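Side-chain contacts in UPF0255 protein frsA (Vibrio vulnificus, PDB 4I4C), which probably hydrolyses carboxylic esters as a member of the alpha/beta hydrolase superfamily, and is not a cofactor-independent pyruvate decarboxylase: residues Met315-Leu320 / Tyr332-Gln337; Gly96-Glu101 / Ala135-Leu140; Cys292-Ala297 / Ser372-Val377. All coordinates share one frame; numbering follows the deposited sequence.

Contact 1. Residues Met315-Leu320 / Tyr332-Gln337; sequences MYLDVL and YSLSGQ
Leu-334 meets Leu-317 and Leu-320, two residues that lie one helical turn apart. All of the close approach from its side is made by a single methyl, CD2. This methyl lies 4.1 Å from Leu-320 CB. It is also 4.2 Å from Leu-317 CD2, a methyl-to-methyl contact. The carbonyl oxygen Leu-317 O is equally near the same methyl, so CD2 reaches the helix backbone as well. The contact is small and buried; its side chains are all apolar.

The torsions explain which atoms meet. Leu-334 has CG anti to its backbone N (chi1 -179°), which extends the branch so that CD2 meets the facing helix. Leu-320 also starts toward the partner helix, but its CG turns beside the backbone N (chi1 -70°). It therefore offers CB, and not a terminal methyl, as its nearest atom. Leu-317 starts off at an angle to the partner helix and reaches it through CD2.

Behind Leu-334, Ser-335 turns back on its own helix. Its OG donates to Tyr-332 O at 2.6 Å, from above the carbonyl plane. Gly-336 N reaches the same oxygen from the same face, so Tyr-332 O takes two bonds. Ser-335 OG is also bonded to Gln-310 NE2.

The side chain of Leu-320 lies about 5 Å from the bound hexanoic acid. The contact packs helix 314-323 against the short helix 331-337, with strand 328-329 in the connection between them. Leu-324 and Met-338 add apolar neighbours to the leucines. Helix 31-44 touches both helices, with Leu-37 on Leu-317 and Leu-36 on Tyr-332.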
ATOM      1  N   MET A 315      12.371  10.025   2.373  1.00 17.66           N
ATOM      2  CA  MET A 315      11.787   8.729   1.993  1.00 21.52           C
ATOM      3  C   MET A 315      10.610   8.881   1.034  1.00 17.13           C
ATOM      4  O   MET A 315      10.466   8.098   0.102  1.00 15.77           O
ATOM      5  CB  MET A 315      11.332   7.911   3.203  1.00 10.87           C
ATOM      6  CG  MET A 315      11.165   6.426   2.854  1.00 11.36           C
ATOM      7  SD  MET A 315       9.956   5.471   3.795  1.00 17.14           S
ATOM      8  CE  MET A 315       8.420   6.030   3.054  1.00 17.49           C
ATOM      9  N   TYR A 316       9.785   9.897   1.254  1.00 12.39           N
ATOM     10  CA  TYR A 316       8.628  10.128   0.369  1.00 19.68           C
ATOM     11  C   TYR A 316       9.054  10.598  -1.019  1.00 21.34           C
ATOM     12  O   TYR A 316       8.531  10.125  -2.038  1.00 16.38           O
ATOM     13  CB  TYR A 316       7.601  11.089   1.008  1.00 11.59           C
ATOM     14  CG  TYR A 316       7.008  10.527   2.297  1.00 22.21           C
ATOM     15  CD1 TYR A 316       5.935   9.635   2.260  1.00 23.09           C
ATOM     16  CD2 TYR A 316       7.537  10.863   3.546  1.00 26.06           C
ATOM     17  CE1 TYR A 316       5.399   9.101   3.425  1.00 27.74           C
ATOM     18  CE2 TYR A 316       6.998  10.333   4.728  1.00 27.00           C
ATOM     19  CZ  TYR A 316       5.927   9.452   4.651  1.00 30.99           C
ATOM     20  OH  TYR A 316       5.377   8.911   5.795  1.00 38.40           O
ATOM     21  N   LEU A 317       9.999  11.528  -1.055  1.00 21.55           N
ATOM     22  CA  LEU A 317      10.531  12.009  -2.319  1.00 16.22           C
ATOM     23  C   LEU A 317      11.250  10.874  -3.072  1.00 21.95           C
ATOM     24  O   LEU A 317      11.157  10.791  -4.295  1.00 19.60           O
ATOM     25  CB  LEU A 317      11.450  13.209  -2.079  1.00 22.85           C
ATOM     26  CG  LEU A 317      10.728  14.449  -1.529  1.00 21.59           C
ATOM     27  CD1 LEU A 317      11.731  15.484  -1.007  1.00 22.46           C
ATOM     28  CD2 LEU A 317       9.837  15.065  -2.605  1.00 16.89           C
ATOM     29  N   ASP A 318      11.930   9.986  -2.340  1.00 12.83           N
ATOM     30  CA  ASP A 318      12.595   8.833  -2.962  1.00 12.96           C
ATOM     31  C   ASP A 318      11.561   7.888  -3.591  1.00 18.48           C
ATOM     32  O   ASP A 318      11.717   7.441  -4.731  1.00 20.20           O
ATOM     33  CB  ASP A 318      13.450   8.047  -1.952  1.00 12.64           C
ATOM     34  CG  ASP A 318      14.742   8.778  -1.514  1.00 23.59           C
ATOM     35  OD1 ASP A 318      15.123   9.838  -2.072  1.00 18.48           O
ATOM     36  OD2 ASP A 318      15.408   8.244  -0.597  1.00 23.71           O
ATOM     37  N   VAL A 319      10.508   7.568  -2.843  1.00 17.40           N
ATOM     38  CA  VAL A 319       9.428   6.745  -3.388  1.00 20.39           C
ATOM     39  C   VAL A 319       8.795   7.376  -4.644  1.00 19.65           C
ATOM     40  O   VAL A 319       8.541   6.683  -5.633  1.00 17.28           O
ATOM     41  CB  VAL A 319       8.325   6.484  -2.344  1.00 21.52           C
ATOM     42  CG1 VAL A 319       7.068   5.918  -3.009  1.00 19.52           C
ATOM     43  CG2 VAL A 319       8.830   5.541  -1.275  1.00 16.56           C
ATOM     44  N   LEU A 320       8.555   8.682  -4.595  1.00 16.75           N
ATOM     45  CA  LEU A 320       7.967   9.394  -5.721  1.00 19.94           C
ATOM     46  C   LEU A 320       8.864   9.359  -6.964  1.00 25.39           C
ATOM     47  O   LEU A 320       8.393   9.073  -8.070  1.00 21.14           O
ATOM     48  CB  LEU A 320       7.613  10.826  -5.325  1.00 22.16           C
ATOM     49  CG  LEU A 320       6.427  10.885  -4.359  1.00 13.12           C
ATOM     50  CD1 LEU A 320       6.262  12.271  -3.814  1.00 22.59           C
ATOM     51  CD2 LEU A 320       5.163  10.423  -5.077  1.00 20.38           C
ATOM     52  N   TYR A 332      12.008  20.645  -6.949  1.00 27.22           N
ATOM     53  CA  TYR A 332      11.105  21.738  -7.288  1.00 30.00           C
ATOM     54  C   TYR A 332      10.232  21.324  -8.465  1.00 30.77           C
ATOM     55  O   TYR A 332       9.032  21.570  -8.476  1.00 31.08           O
ATOM     56  CB  TYR A 332      11.888  23.012  -7.615  1.00 32.86           C
ATOM     57  CG  TYR A 332      12.902  23.374  -6.556  1.00 37.69           C
ATOM     58  CD1 TYR A 332      12.520  24.032  -5.392  1.00 31.04           C
ATOM     59  CD2 TYR A 332      14.243  23.041  -6.715  1.00 40.36           C
ATOM     60  CE1 TYR A 332      13.449  24.356  -4.417  1.00 36.56           C
ATOM     61  CE2 TYR A 332      15.180  23.359  -5.750  1.00 43.42           C
ATOM     62  CZ  TYR A 332      14.780  24.016  -4.601  1.00 43.93           C
ATOM     63  OH  TYR A 332      15.725  24.329  -3.644  1.00 47.57           O
ATOM     64  N   SER A 333      10.847  20.680  -9.446  1.00 27.73           N
ATOM     65  CA  SER A 333      10.109  20.206 -10.603  1.00 29.25           C
ATOM     66  C   SER A 333       9.150  19.076 -10.222  1.00 25.45           C
ATOM     67  O   SER A 333       7.984  19.109 -10.590  1.00 27.89           O
ATOM     68  CB  SER A 333      11.064  19.760 -11.697  1.00 26.75           C
ATOM     69  OG  SER A 333      10.343  19.188 -12.764  1.00 33.09           O
ATOM     70  N   LEU A 334       9.645  18.083  -9.486  1.00 25.35           N
ATOM     71  CA  LEU A 334       8.791  17.015  -8.962  1.00 24.26           C
ATOM     72  C   LEU A 334       7.544  17.520  -8.210  1.00 27.42           C
ATOM     73  O   LEU A 334       6.442  16.995  -8.390  1.00 25.13           O
ATOM     74  CB  LEU A 334       9.601  16.089  -8.057  1.00 23.56           C
ATOM     75  CG  LEU A 334       8.896  14.892  -7.417  1.00 28.17           C
ATOM     76  CD1 LEU A 334       8.150  14.125  -8.476  1.00 26.75           C
ATOM     77  CD2 LEU A 334       9.918  13.979  -6.710  1.00 25.74           C
ATOM     78  N   SER A 335       7.727  18.534  -7.373  1.00 21.79           N
ATOM     79  CA  SER A 335       6.642  19.087  -6.576  1.00 29.74           C
ATOM     80  C   SER A 335       5.578  19.753  -7.443  1.00 24.26           C
ATOM     81  O   SER A 335       4.390  19.663  -7.141  1.00 30.28           O
ATOM     82  CB  SER A 335       7.178  20.116  -5.583  1.00 28.45           C
ATOM     83  OG  SER A 335       7.767  21.207  -6.273  1.00 29.20           O
ATOM     84  N   GLY A 336       6.010  20.441  -8.494  1.00 26.12           N
ATOM     85  CA  GLY A 336       5.085  21.087  -9.409  1.00 32.65           C
ATOM     86  C   GLY A 336       4.316  20.073 -10.234  1.00 32.98           C
ATOM     87  O   GLY A 336       3.145  20.268 -10.559  1.00 31.53           O
ATOM     88  N   GLN A 337       4.978  18.973 -10.566  1.00 30.69           N
ATOM     89  CA  GLN A 337       4.374  17.960 -11.421  1.00 30.32           C
ATOM     90  C   GLN A 337       3.259  17.160 -10.760  1.00 31.83           C
ATOM     91  O   GLN A 337       2.337  16.716 -11.443  1.00 46.67           O
ATOM     92  CB  GLN A 337       5.435  17.011 -11.973  1.00 27.85           C
ATOM     93  CG  GLN A 337       6.265  17.591 -13.111  1.00 31.63           C
ATOM     94  CD  GLN A 337       7.508  16.755 -13.409  1.00 33.36           C
ATOM     95  OE1 GLN A 337       8.001  16.010 -12.546  1.00 26.47           O
ATOM     96  NE2 GLN A 337       8.021  16.874 -14.632  1.00 33.07           N
TER

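Contact 2. Residues Gly96-Glu101 / Ala135-Leu140; sequences GNWAYE and AGYPHL
This contact joins two helices consecutive in the chain: the first turn of helix 98-114, with Trp-98 and Ala-99, packs on the last turn of helix 121-136 at Ala-135. The backbones come very near, with Ala-99 CA and Ala-135 CA 4.3 Å apart. Two small side chains allow this. Ala-135 CB sits 3.8 Å from Ala-99 O, while Ala-99 CB lies close to Ala-135 O.

Trp-98 lies beside the alanine pair. With CG anti to the backbone N (chi1 175°), its indole meets the end of helix 121-136. Its CD1 edge lies near Ala-135 O at 3.3 Å, with that oxygen close to the ring plane. The indole NE1 does not bond this oxygen; it donates to Ile-134 O, one residue earlier. On the benzo ring, CZ2, on the NE1 side, comes 4.3 Å from Tyr-137 CD2, an oblique approach of the two rings.

Asn-97 is the N-cap of helix 98-114. Its OD1 accepts from Tyr-100 N at 2.8 Å, in the amide plane and on a lone pair, with an N-H...O angle of 157°. Glu-101 OE2 accepts from Gly-96 N at 2.7 Å, using its anti lone pair. This bond ties the loop before the cap to the first turn.

The second helix ends at Gly-136; Tyr-137 leaves it, and a cis peptide precedes Pro-138. Arg-50 bonds Tyr-137 O and makes a cation-pi contact with Trp-98, joining both segments. Around the pair, helix 64-75 packs on Trp-98 through Leu-71 and Ile-74. Helix 144-163 brings Leu-145 to Ala-99 and Ala-149 to Ala-135.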
ATOM      1  N   GLY A  96      22.262  -5.467  11.523  1.00 18.20           N
ATOM      2  CA  GLY A  96      21.981  -4.042  11.598  1.00 20.00           C
ATOM      3  C   GLY A  96      21.303  -3.464  10.366  1.00 19.36           C
ATOM      4  O   GLY A  96      20.634  -2.444  10.452  1.00 18.01           O
ATOM      5  N   ASN A  97      21.479  -4.105   9.215  1.00 18.93           N
ATOM      6  CA  ASN A  97      20.848  -3.627   7.982  1.00 16.85           C
ATOM      7  C   ASN A  97      19.341  -3.884   8.032  1.00 17.94           C
ATOM      8  O   ASN A  97      18.907  -4.931   8.499  1.00 15.93           O
ATOM      9  CB  ASN A  97      21.490  -4.289   6.751  1.00 18.45           C
ATOM     10  CG  ASN A  97      20.713  -4.032   5.444  1.00 25.25           C
ATOM     11  OD1 ASN A  97      19.807  -4.784   5.090  1.00 19.44           O
ATOM     12  ND2 ASN A  97      21.104  -2.999   4.716  1.00 15.10           N
ATOM     13  N   TRP A  98      18.554  -2.919   7.552  1.00 16.23           N
ATOM     14  CA  TRP A  98      17.096  -3.006   7.610  1.00 19.25           C
ATOM     15  C   TRP A  98      16.575  -4.254   6.890  1.00 13.50           C
ATOM     16  O   TRP A  98      15.885  -5.073   7.490  1.00 15.50           O
ATOM     17  CB  TRP A  98      16.464  -1.747   7.011  1.00 16.58           C
ATOM     18  CG  TRP A  98      14.960  -1.811   6.933  1.00 14.08           C
ATOM     19  CD1 TRP A  98      14.206  -2.423   5.973  1.00 14.22           C
ATOM     20  CD2 TRP A  98      14.045  -1.219   7.847  1.00 11.72           C
ATOM     21  NE1 TRP A  98      12.875  -2.256   6.242  1.00 16.25           N
ATOM     22  CE2 TRP A  98      12.747  -1.519   7.392  1.00 17.68           C
ATOM     23  CE3 TRP A  98      14.195  -0.458   9.016  1.00 11.66           C
ATOM     24  CZ2 TRP A  98      11.608  -1.096   8.064  1.00 11.15           C
ATOM     25  CZ3 TRP A  98      13.066  -0.038   9.686  1.00 18.16           C
ATOM     26  CH2 TRP A  98      11.782  -0.349   9.200  1.00 18.83           C
ATOM     27  N   ALA A  99      16.934  -4.409   5.620  1.00 13.73           N
ATOM     28  CA  ALA A  99      16.529  -5.603   4.868  1.00 14.15           C
ATOM     29  C   ALA A  99      16.999  -6.891   5.533  1.00 18.19           C
ATOM     30  O   ALA A  99      16.254  -7.851   5.610  1.00 19.56           O
ATOM     31  CB  ALA A  99      17.034  -5.546   3.444  1.00 16.50           C
ATOM     32  N   TYR A 100      18.244  -6.906   5.995  1.00 17.64           N
ATOM     33  CA  TYR A 100      18.812  -8.107   6.617  1.00 21.53           C
ATOM     34  C   TYR A 100      18.018  -8.521   7.854  1.00 21.21           C
ATOM     35  O   TYR A 100      17.657  -9.685   8.018  1.00 20.73           O
ATOM     36  CB  TYR A 100      20.262  -7.853   7.014  1.00 22.08           C
ATOM     37  CG  TYR A 100      20.928  -9.041   7.679  1.00 26.81           C
ATOM     38  CD1 TYR A 100      20.908  -9.190   9.059  1.00 29.00           C
ATOM     39  CD2 TYR A 100      21.563 -10.016   6.924  1.00 23.61           C
ATOM     40  CE1 TYR A 100      21.511 -10.279   9.672  1.00 33.97           C
ATOM     41  CE2 TYR A 100      22.177 -11.109   7.528  1.00 31.56           C
ATOM     42  CZ  TYR A 100      22.142 -11.235   8.899  1.00 33.10           C
ATOM     43  OH  TYR A 100      22.735 -12.316   9.511  1.00 37.56           O
ATOM     44  N   GLU A 101      17.754  -7.561   8.734  1.00 18.59           N
ATOM     45  CA  GLU A 101      17.121  -7.891  10.000  1.00 16.61           C
ATOM     46  C   GLU A 101      15.667  -8.295   9.799  1.00 18.90           C
ATOM     47  O   GLU A 101      15.180  -9.189  10.494  1.00 17.23           O
ATOM     48  CB  GLU A 101      17.261  -6.759  11.024  1.00 15.29           C
ATOM     49  CG  GLU A 101      18.725  -6.453  11.463  1.00 15.77           C
ATOM     50  CD  GLU A 101      19.410  -7.580  12.232  1.00 18.48           C
ATOM     51  OE1 GLU A 101      18.758  -8.581  12.585  1.00 20.10           O
ATOM     52  OE2 GLU A 101      20.629  -7.454  12.494  1.00 20.53           O
ATOM     53  N   ALA A 135      10.819  -5.759   4.924  1.00 17.55           N
ATOM     54  CA  ALA A 135      12.249  -5.774   4.589  1.00 18.86           C
ATOM     55  C   ALA A 135      12.557  -4.931   3.345  1.00 14.22           C
ATOM     56  O   ALA A 135      13.581  -4.252   3.275  1.00 14.52           O
ATOM     57  CB  ALA A 135      12.749  -7.215   4.398  1.00 15.29           C
ATOM     58  N   GLY A 136      11.661  -4.973   2.360  1.00 12.64           N
ATOM     59  CA  GLY A 136      11.885  -4.242   1.128  1.00 12.63           C
ATOM     60  C   GLY A 136      11.355  -2.812   1.163  1.00 14.04           C
ATOM     61  O   GLY A 136      11.727  -1.967   0.339  1.00 12.52           O
ATOM     62  N   TYR A 137      10.460  -2.547   2.103  1.00 11.55           N
ATOM     63  CA  TYR A 137       9.870  -1.209   2.233  1.00 18.50           C
ATOM     64  C   TYR A 137      10.983  -0.179   2.317  1.00 20.80           C
ATOM     65  O   TYR A 137      11.966  -0.391   3.058  1.00 18.16           O
ATOM     66  CB  TYR A 137       9.011  -1.168   3.500  1.00 17.28           C
ATOM     67  CG  TYR A 137       8.586   0.203   3.991  1.00 15.87           C
ATOM     68  CD1 TYR A 137       7.422   0.815   3.515  1.00 16.96           C
ATOM     69  CD2 TYR A 137       9.309   0.858   4.982  1.00 14.71           C
ATOM     70  CE1 TYR A 137       7.020   2.062   3.997  1.00 15.29           C
ATOM     71  CE2 TYR A 137       8.915   2.101   5.468  1.00 15.58           C
ATOM     72  CZ  TYR A 137       7.765   2.700   4.976  1.00 12.52           C
ATOM     73  OH  TYR A 137       7.368   3.940   5.473  1.00 13.22           O
ATOM     74  N   PRO A 138      10.843   0.939   1.575  1.00 21.36           N
ATOM     75  CA  PRO A 138       9.672   1.330   0.770  1.00 17.64           C
ATOM     76  C   PRO A 138       9.727   0.953  -0.721  1.00 21.55           C
ATOM     77  O   PRO A 138       9.090   1.623  -1.550  1.00 18.07           O
ATOM     78  CB  PRO A 138       9.697   2.848   0.888  1.00 19.65           C
ATOM     79  CG  PRO A 138      11.175   3.151   0.822  1.00 15.04           C
ATOM     80  CD  PRO A 138      11.824   2.036   1.650  1.00 19.54           C
ATOM     81  N   HIS A 139      10.483  -0.079  -1.071  1.00 13.32           N
ATOM     82  CA  HIS A 139      10.413  -0.651  -2.418  1.00 15.54           C
ATOM     83  C   HIS A 139      10.873   0.307  -3.511  1.00 19.50           C
ATOM     84  O   HIS A 139      10.169   0.538  -4.498  1.00 17.21           O
ATOM     85  CB  HIS A 139       8.996  -1.166  -2.693  1.00 18.64           C
ATOM     86  CG  HIS A 139       8.462  -2.013  -1.585  1.00 11.88           C
ATOM     87  ND1 HIS A 139       9.006  -3.238  -1.264  1.00 12.23           N
ATOM     88  CD2 HIS A 139       7.447  -1.808  -0.712  1.00 12.01           C
ATOM     89  CE1 HIS A 139       8.348  -3.754  -0.243  1.00 13.42           C
ATOM     90  NE2 HIS A 139       7.394  -2.908   0.109  1.00 12.62           N
ATOM     91  N   LEU A 140      12.048   0.890  -3.301  1.00 16.02           N
ATOM     92  CA  LEU A 140      12.719   1.687  -4.315  1.00 15.15           C
ATOM     93  C   LEU A 140      13.172   0.757  -5.434  1.00 23.10           C
ATOM     94  O   LEU A 140      13.654  -0.347  -5.165  1.00 23.54           O
ATOM     95  CB  LEU A 140      13.915   2.410  -3.706  1.00 23.01           C
ATOM     96  CG  LEU A 140      13.572   3.459  -2.637  1.00 18.94           C
ATOM     97  CD1 LEU A 140      14.792   4.300  -2.321  1.00 17.37           C
ATOM     98  CD2 LEU A 140      12.410   4.345  -3.073  1.00 12.45           C
TER

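Contact 3. Residues Cys292-Ala297 / Ser372-Val377; sequences CVILGA and SDNQMV
The flat amide of Asn-374 turns its oxygen end to Ile-294, with OD1 3.9 Å from CD1 and the methyl lying beyond the oxygen, nearly in line with the C-O bond. This is sheet-to-helix packing in the alpha/beta hydrolase fold. The nitrogen end of the amide, ND2, bonds Ser-369 OG. The carboxylate of Asp-373 brings OD2 within 4.1 Å of Ala-297 O, but these two acceptors do not bond. Its oxygens are held by backbone N-H groups, OD2 by His-300 and OD1 by Asp-301.

Strand 291-295 lies beside strand 358-363 in the central sheet, and helix 371-379 follows that second strand. Ile-294 CG1 sits between the backbone N and the carbonyl carbon (chi1 62°), and chi2 is extended, which carries CD1 out to the amide. The Ile-294 and Asn-374 side chains run past one another in opposite senses. Leu-295 points the other way and lines the pocket of the bound polyether. Gly-296 turns the chain with positive phi.

A water bridges the segments: it accepts from Ala-297 N at 3.2 Å and donates to Asn-374 OD1 at 2.5 Å.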
ATOM      1  N   CYS A 292     -17.835   2.161  -2.501  1.00 17.89           N
ATOM      2  CA  CYS A 292     -16.423   2.515  -2.400  1.00 20.07           C
ATOM      3  C   CYS A 292     -16.086   3.029  -0.995  1.00 19.87           C
ATOM      4  O   CYS A 292     -16.853   3.778  -0.389  1.00 21.03           O
ATOM      5  CB  CYS A 292     -16.034   3.552  -3.471  1.00 21.44           C
ATOM      6  SG  CYS A 292     -14.283   4.127  -3.378  1.00 22.03           S
ATOM      7  N   VAL A 293     -14.940   2.605  -0.468  1.00 17.61           N
ATOM      8  CA  VAL A 293     -14.476   3.069   0.829  1.00 19.59           C
ATOM      9  C   VAL A 293     -12.990   3.386   0.704  1.00 18.32           C
ATOM     10  O   VAL A 293     -12.224   2.592   0.148  1.00 21.69           O
ATOM     11  CB  VAL A 293     -14.661   1.997   1.923  1.00 24.84           C
ATOM     12  CG1 VAL A 293     -14.234   2.533   3.280  1.00 25.99           C
ATOM     13  CG2 VAL A 293     -16.103   1.511   1.968  1.00 27.56           C
ATOM     14  N   ILE A 294     -12.593   4.543   1.206  1.00 14.67           N
ATOM     15  CA  ILE A 294     -11.205   4.957   1.158  1.00 18.41           C
ATOM     16  C   ILE A 294     -10.704   5.373   2.541  1.00 19.41           C
ATOM     17  O   ILE A 294     -11.463   5.871   3.356  1.00 15.76           O
ATOM     18  CB  ILE A 294     -10.975   6.097   0.135  1.00 20.10           C
ATOM     19  CG1 ILE A 294     -11.777   7.351   0.512  1.00 25.84           C
ATOM     20  CG2 ILE A 294     -11.337   5.641  -1.284  1.00 14.48           C
ATOM     21  CD1 ILE A 294     -11.345   8.599  -0.284  1.00 23.68           C
ATOM     22  N   LEU A 295      -9.421   5.132   2.820  1.00 19.31           N
ATOM     23  CA  LEU A 295      -8.852   5.557   4.090  1.00 20.29           C
ATOM     24  C   LEU A 295      -7.508   6.222   3.846  1.00 16.40           C
ATOM     25  O   LEU A 295      -6.640   5.646   3.188  1.00 16.67           O
ATOM     26  CB  LEU A 295      -8.711   4.367   5.050  1.00 15.33           C
ATOM     27  CG  LEU A 295      -8.063   4.626   6.420  1.00 27.43           C
ATOM     28  CD1 LEU A 295      -8.688   5.797   7.172  1.00 23.91           C
ATOM     29  CD2 LEU A 295      -8.095   3.364   7.286  1.00 28.09           C
ATOM     30  N   GLY A 296      -7.331   7.428   4.380  1.00 15.68           N
ATOM     31  CA  GLY A 296      -6.049   8.122   4.283  1.00 16.39           C
ATOM     32  C   GLY A 296      -5.611   8.521   2.874  1.00 23.30           C
ATOM     33  O   GLY A 296      -4.415   8.640   2.603  1.00 20.56           O
ATOM     34  N   ALA A 297      -6.573   8.741   1.979  1.00 24.03           N
ATOM     35  CA  ALA A 297      -6.271   9.063   0.580  1.00 17.12           C
ATOM     36  C   ALA A 297      -5.858  10.530   0.374  1.00 19.85           C
ATOM     37  O   ALA A 297      -6.492  11.448   0.920  1.00 23.20           O
ATOM     38  CB  ALA A 297      -7.472   8.699  -0.322  1.00 19.06           C
ATOM     39  N   SER A 372     -11.064  17.984   4.994  1.00 28.78           N
ATOM     40  CA  SER A 372     -11.481  18.739   3.811  1.00 29.93           C
ATOM     41  C   SER A 372     -11.406  17.949   2.496  1.00 22.84           C
ATOM     42  O   SER A 372     -12.277  18.073   1.631  1.00 27.46           O
ATOM     43  CB  SER A 372     -10.666  20.023   3.698  1.00 30.22           C
ATOM     44  OG  SER A 372      -9.281  19.788   3.812  1.00 26.14           O
ATOM     45  N   ASP A 373     -10.377  17.130   2.351  1.00 27.00           N
ATOM     46  CA  ASP A 373     -10.275  16.234   1.200  1.00 33.40           C
ATOM     47  C   ASP A 373     -11.461  15.264   1.149  1.00 30.31           C
ATOM     48  O   ASP A 373     -12.166  15.161   0.131  1.00 22.10           O
ATOM     49  CB  ASP A 373      -8.965  15.447   1.259  1.00 32.21           C
ATOM     50  CG  ASP A 373      -7.843  16.111   0.481  1.00 30.32           C
ATOM     51  OD1 ASP A 373      -8.032  17.253   0.020  1.00 32.47           O
ATOM     52  OD2 ASP A 373      -6.764  15.491   0.342  1.00 27.90           O
ATOM     53  N   ASN A 374     -11.675  14.565   2.262  1.00 20.41           N
ATOM     54  CA  ASN A 374     -12.754  13.595   2.385  1.00 25.03           C
ATOM     55  C   ASN A 374     -14.166  14.188   2.319  1.00 24.71           C
ATOM     56  O   ASN A 374     -15.086  13.556   1.806  1.00 24.02           O
ATOM     57  CB  ASN A 374     -12.535  12.756   3.642  1.00 24.67           C
ATOM     58  CG  ASN A 374     -11.270  11.935   3.544  1.00 27.24           C
ATOM     59  OD1 ASN A 374     -11.088  11.190   2.580  1.00 29.56           O
ATOM     60  ND2 ASN A 374     -10.366  12.110   4.494  1.00 23.39           N
ATOM     61  N   GLN A 375     -14.319  15.406   2.826  1.00 19.67           N
ATOM     62  CA  GLN A 375     -15.570  16.142   2.675  1.00 25.28           C
ATOM     63  C   GLN A 375     -15.937  16.407   1.220  1.00 26.45           C
ATOM     64  O   GLN A 375     -17.102  16.286   0.840  1.00 29.21           O
ATOM     65  CB  GLN A 375     -15.497  17.467   3.426  1.00 36.67           C
ATOM     66  CG  GLN A 375     -16.062  17.393   4.820  1.00 40.53           C
ATOM     67  CD  GLN A 375     -15.903  18.699   5.554  1.00 45.27           C
ATOM     68  OE1 GLN A 375     -14.848  19.346   5.490  1.00 40.84           O
ATOM     69  NE2 GLN A 375     -16.951  19.105   6.251  1.00 41.63           N
ATOM     70  N   MET A 376     -14.944  16.777   0.415  1.00 33.33           N
ATOM     71  CA  MET A 376     -15.144  16.974  -1.018  1.00 33.81           C
ATOM     72  C   MET A 376     -15.693  15.721  -1.677  1.00 36.15           C
ATOM     73  O   MET A 376     -16.721  15.750  -2.357  1.00 29.93           O
ATOM     74  CB  MET A 376     -13.825  17.326  -1.686  1.00 35.96           C
ATOM     75  CG  MET A 376     -13.607  18.790  -1.889  1.00 38.89           C
ATOM     76  SD  MET A 376     -12.463  19.075  -3.243  1.00 48.71           S
ATOM     77  CE  MET A 376     -10.917  18.688  -2.451  1.00 22.59           C
ATOM     78  N   VAL A 377     -14.982  14.618  -1.481  1.00 38.38           N
ATOM     79  CA  VAL A 377     -15.390  13.345  -2.052  1.00 35.88           C
ATOM     80  C   VAL A 377     -16.818  12.999  -1.620  1.00 34.93           C
ATOM     81  O   VAL A 377     -17.643  12.597  -2.440  1.00 29.40           O
ATOM     82  CB  VAL A 377     -14.408  12.211  -1.652  1.00 27.92           C
ATOM     83  CG1 VAL A 377     -14.980  10.851  -2.002  1.00 30.74           C
ATOM     84  CG2 VAL A 377     -13.056  12.419  -2.329  1.00 21.30           C
TER
HETATM   85  O   HOH W   1      -9.725   9.082   2.639  1.00 19.83           O

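Overall arrangement
From the N terminus, contact 2 comes first. It closes a loop of 33 residues, mostly helical, between 96-101 and 135-140. The chain then builds much of the central sheet before 292-297 opens contact 3. Contact 1 lies wholly inside the long loop of contact 3 and closes an 11-residue connection of its own. Segment 372-377 then completes contact 3. Contacts 1 and 2 touch directly: Met-315 CE lies 3.4 Å from Tyr-137 OH, a hydroxyl hydrogen-bonded to Asn-51 O, and Val-319 packs on Pro-138. Contact 3 touches neither, and contact 2 lies across the chain's centre from it. Helical parts are thus joined by contacts 1 and 2, the sheet and its helix by contact 3.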